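Local coordinates for C381 turret protein (Sulfolobus turreted icosahedral virus, PDB 4IND), which builds the pentameric turrets that project from the icosahedral capsid of this archaeal virus, each copy folding as three successive jelly rolls, at the interface of chains A and B. Residues are numbered along the deposited sequence; one frame, centred on the assembly and turned at random. Chains: chain A/B, C381 turret protein.

Contact 1: the interface of chains A and B. Residues chain A 81, 83, 146, 153; chain B 75-77.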
# COMPACT_ATOMS: atom_id res chain seq x y z
N LEU A 81 8.51 -2.33 -20.55
CA LEU A 81 9.75 -2.97 -20.90
C LEU A 81 9.39 -3.91 -22.03
O LEU A 81 8.50 -4.76 -21.89
CB LEU A 81 10.30 -3.78 -19.73
CG LEU A 81 11.50 -4.65 -20.17
CD1 LEU A 81 12.75 -3.78 -20.21
CD2 LEU A 81 11.69 -5.88 -19.27
N ARG A 83 10.74 -6.89 -24.55
CA ARG A 83 11.76 -7.89 -24.83
C ARG A 83 11.45 -8.54 -26.17
O ARG A 83 10.33 -9.01 -26.40
CB ARG A 83 11.84 -8.92 -23.70
CG ARG A 83 12.47 -8.37 -22.39
CD ARG A 83 12.24 -9.31 -21.24
NE ARG A 83 10.82 -9.40 -20.92
CZ ARG A 83 10.26 -10.42 -20.27
NH1 ARG A 83 11.00 -11.44 -19.86
NH2 ARG A 83 8.96 -10.41 -20.03
N GLU A 146 5.61 -5.60 -21.33
CA GLU A 146 5.14 -5.71 -19.94
C GLU A 146 5.37 -4.39 -19.23
O GLU A 146 6.38 -3.73 -19.45
CB GLU A 146 5.83 -6.87 -19.20
CG GLU A 146 7.26 -6.58 -18.77
CD GLU A 146 7.71 -7.36 -17.52
OE1 GLU A 146 7.62 -8.62 -17.50
OE2 GLU A 146 8.18 -6.71 -16.55
N ASN A 153 8.48 -5.13 -10.03
CA ASN A 153 9.53 -5.30 -11.03
C ASN A 153 10.33 -4.04 -11.26
O ASN A 153 9.93 -2.95 -10.87
CB ASN A 153 8.95 -5.84 -12.35
CG ASN A 153 8.63 -7.31 -12.26
OD1 ASN A 153 9.20 -8.03 -11.44
ND2 ASN A 153 7.70 -7.77 -13.09
N LEU B 75 8.93 -15.11 -20.12
CA LEU B 75 7.98 -15.03 -19.00
C LEU B 75 7.94 -13.61 -18.44
O LEU B 75 8.89 -12.83 -18.60
CB LEU B 75 8.39 -15.97 -17.88
CG LEU B 75 8.60 -17.43 -18.24
CD1 LEU B 75 8.86 -18.22 -16.98
CD2 LEU B 75 7.38 -17.94 -18.96
N GLN B 76 6.86 -13.26 -17.75
CA GLN B 76 6.82 -11.98 -17.07
C GLN B 76 8.01 -11.95 -16.12
O GLN B 76 8.31 -12.95 -15.48
CB GLN B 76 5.53 -11.85 -16.26
CG GLN B 76 5.38 -10.52 -15.56
CD GLN B 76 4.00 -10.38 -14.94
OE1 GLN B 76 3.76 -10.87 -13.83
NE2 GLN B 76 3.09 -9.74 -15.66
N GLU B 77 8.69 -10.82 -16.03
CA GLU B 77 9.88 -10.77 -15.17
C GLU B 77 9.48 -10.87 -13.71
O GLU B 77 8.37 -10.48 -13.34
CB GLU B 77 10.69 -9.50 -15.44
CG GLU B 77 11.38 -9.53 -16.80
CD GLU B 77 12.48 -8.48 -16.95
OE1 GLU B 77 12.32 -7.37 -16.38
OE2 GLU B 77 13.49 -8.77 -17.64
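A:Arg83 reaches across to the backbone of B:Leu75 and takes its carbonyl O end-on, NH1 and NH2 both donating to that oxygen at 2.8 Å. The oxygen lies in the guanidinium plane, but the two donors meet it differently: NH1 stands almost on the line of the C=O bond, whereas NH2 sits 45° above the carbonyl plane. Two residues further along, the amide N of B:Glu77 gives a nearly straight bond, 2.9 Å long, to the syn lone pair of A:Glu146 OE1, although the A:Glu146 side chain is poorly ordered. A:Asn153 ND2 then binds B:Glu77 O at 2.8 Å, from well above the carbonyl plane.

The B:Glu77 side chain runs from this bonded backbone toward chain A. Its CG rests on one face of the A:Arg83 guanidinium, toward the rim, and its carboxylate crosses A:Leu81 at about a right angle, OE1 3.3 Å from the methyl CD2. A:Arg83 NH2 and A:Glu146 OE1, 3.4 Å apart, form a salt bridge within chain A that may help hold the arginine head, though the acid is poorly ordered. A bend at chi3 (-66°) turns that head toward B:Leu75. The carboxylates of A:Glu146 and B:Glu77 come close, OE2 to OE1 4.2 Å, a proximity that A:Arg83 would be expected to ease.

In the fold, A:Leu81 and A:Arg83 belong to strand 78-88 and A:Glu146 to strand 138-147; together they receive B:Leu75 to B:Glu77, the loop entering strand 78-88 of the neighbouring subunit.

Contact 2: the interface of chains A and B. Residues chain A 151-154; chain B 77-78, 125, 147, 172.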
# COMPACT_ATOMS: atom_id res chain seq x y z
N LYS A 151 4.04 -4.97 -9.50
CA LYS A 151 4.39 -6.21 -8.83
C LYS A 151 5.86 -6.20 -8.45
O LYS A 151 6.50 -7.25 -8.33
CB LYS A 151 4.07 -7.38 -9.76
CG LYS A 151 2.58 -7.48 -10.11
CD LYS A 151 2.33 -8.44 -11.27
CE LYS A 151 0.90 -8.98 -11.25
NZ LYS A 151 -0.14 -7.91 -11.31
N GLY A 152 6.40 -5.00 -8.27
CA GLY A 152 7.73 -4.83 -7.74
C GLY A 152 8.82 -5.14 -8.74
O GLY A 152 9.96 -5.37 -8.34
N ASN A 153 8.48 -5.13 -10.03
CA ASN A 153 9.53 -5.30 -11.03
C ASN A 153 10.33 -4.04 -11.26
O ASN A 153 9.93 -2.95 -10.87
CB ASN A 153 8.95 -5.84 -12.35
CG ASN A 153 8.63 -7.31 -12.26
OD1 ASN A 153 9.20 -8.03 -11.44
ND2 ASN A 153 7.70 -7.77 -13.09
N ARG A 154 11.49 -4.20 -11.89
CA ARG A 154 12.35 -3.09 -12.18
C ARG A 154 12.79 -3.21 -13.61
O ARG A 154 12.65 -4.27 -14.23
CB ARG A 154 13.60 -3.15 -11.29
CG ARG A 154 14.31 -4.50 -11.37
CD ARG A 154 15.66 -4.47 -10.64
NE ARG A 154 16.26 -5.81 -10.59
CZ ARG A 154 17.39 -6.09 -9.93
NH1 ARG A 154 18.00 -5.14 -9.27
NH2 ARG A 154 17.89 -7.31 -9.94
N GLU B 77 8.69 -10.82 -16.03
CA GLU B 77 9.88 -10.77 -15.17
C GLU B 77 9.48 -10.87 -13.71
O GLU B 77 8.37 -10.48 -13.34
CB GLU B 77 10.69 -9.50 -15.44
CG GLU B 77 11.38 -9.53 -16.80
CD GLU B 77 12.48 -8.48 -16.95
OE1 GLU B 77 12.32 -7.37 -16.38
OE2 GLU B 77 13.49 -8.77 -17.64
N GLY B 78 10.37 -11.40 -12.87
CA GLY B 78 10.09 -11.51 -11.45
C GLY B 78 10.74 -12.73 -10.85
O GLY B 78 11.48 -13.45 -11.53
N GLU B 125 15.04 -12.47 -15.07
CA GLU B 125 15.60 -11.16 -15.39
C GLU B 125 16.80 -11.43 -16.30
O GLU B 125 17.38 -12.52 -16.25
CB GLU B 125 16.09 -10.44 -14.13
CG GLU B 125 15.02 -9.70 -13.35
CD GLU B 125 15.59 -8.77 -12.27
OE1 GLU B 125 16.74 -8.99 -11.84
OE2 GLU B 125 14.87 -7.83 -11.86
N ARG B 147 4.81 -16.34 -9.12
CA ARG B 147 5.61 -15.28 -8.55
C ARG B 147 5.35 -15.20 -7.04
O ARG B 147 4.22 -15.24 -6.59
CB ARG B 147 5.31 -13.95 -9.25
CG ARG B 147 5.70 -13.94 -10.74
CD ARG B 147 5.53 -12.56 -11.36
NE ARG B 147 6.30 -11.58 -10.60
CZ ARG B 147 6.26 -10.27 -10.82
NH1 ARG B 147 5.48 -9.78 -11.79
NH2 ARG B 147 6.99 -9.44 -10.07
N ARG B 172 16.10 -12.64 -6.29
CA ARG B 172 16.03 -11.18 -6.34
C ARG B 172 14.95 -10.77 -5.36
O ARG B 172 13.87 -11.34 -5.39
CB ARG B 172 15.60 -10.70 -7.73
CG ARG B 172 15.41 -9.17 -7.80
CD ARG B 172 14.39 -8.73 -8.83
NE ARG B 172 13.01 -9.00 -8.42
CZ ARG B 172 11.95 -8.70 -9.19
NH1 ARG B 172 12.13 -8.14 -10.37
NH2 ARG B 172 10.72 -8.96 -8.77
O HOH W 1 12.16 -7.19 -12.60
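A:Lys151 and A:Gly152 both have positive phi, 63° and 76°, and this turn leads into the more extended A:Asn153 and A:Arg154, whose side chains meet B:Arg172 and B:Glu125.

A:Arg154 takes the carboxylate of B:Glu125 side-on, with one nitrogen for each oxygen. NE donates to OE2 at 2.8 Å, almost straight, and NH2 to OE1 at 2.8 Å on its syn lone pair. The guanidinium and carboxylate planes are nearly coplanar, as suits a two-bond salt bridge. The arginine starts with CG between its backbone N and carbonyl carbon (chi1 53°), then runs extended to NE, which brings the edge of its guanidinium to the carboxylate; the two side chains cross at about a right angle.

B:Arg172 ties the two halves of the patch together. Its NH1 and NH2 converge end-on upon A:Asn153 OD1, which lies in the guanidinium plane, NH1 at 3.1 Å. The same NH1 bonds to B:Glu125 OE2 at 3.1 Å, approaching from above the carboxylate plane. That oxygen therefore serves arginines from both subunits, and its negative charge would be expected to offset their closeness. A water also bonds to B:Glu125 OE2, at 2.9 Å, and to the backbone N of A:Arg154 at 3.1 Å.

B:Arg147 also comes up to A:Asn153, from a direction roughly square to that of B:Arg172, its guanidinium nearly parallel to the asparagine amide but offset from it. It is packed there without a hydrogen bond to that amide; B:Glu77 O, of the same chain, lies over the centre of the B:Arg147 guanidinium, 3.3 Å above the plane. The B:Arg147 head also touches CB of the poorly ordered A:Lys151.

With A:Asn153 held between backbone and arginine, and A:Arg154 paired with an acid, the patch probably fixes how the 151-154 segment docks on the next subunit of the turret.

About 8 Å separates the C-alpha centres of contact 1 and contact 2, so they act as neighbouring parts of one interface. A:Asn153 and B:Glu77 belong to both. Chain A supplies strands 78-88 and 138-147 to contact 1 and the segment 151-154 to contact 2; chain B presents its loop before strand 78-88 in the first, and adds B:Glu125, B:Arg147 and B:Arg172 of strand 168-172 in the second. Strand 138-147 thus serves from chain A in contact 1 and from chain B, through B:Arg147, in contact 2, consistent with a head-to-tail junction that is not two-fold. Repeated around the five-copy assembly, such junctions would help close the turret ring.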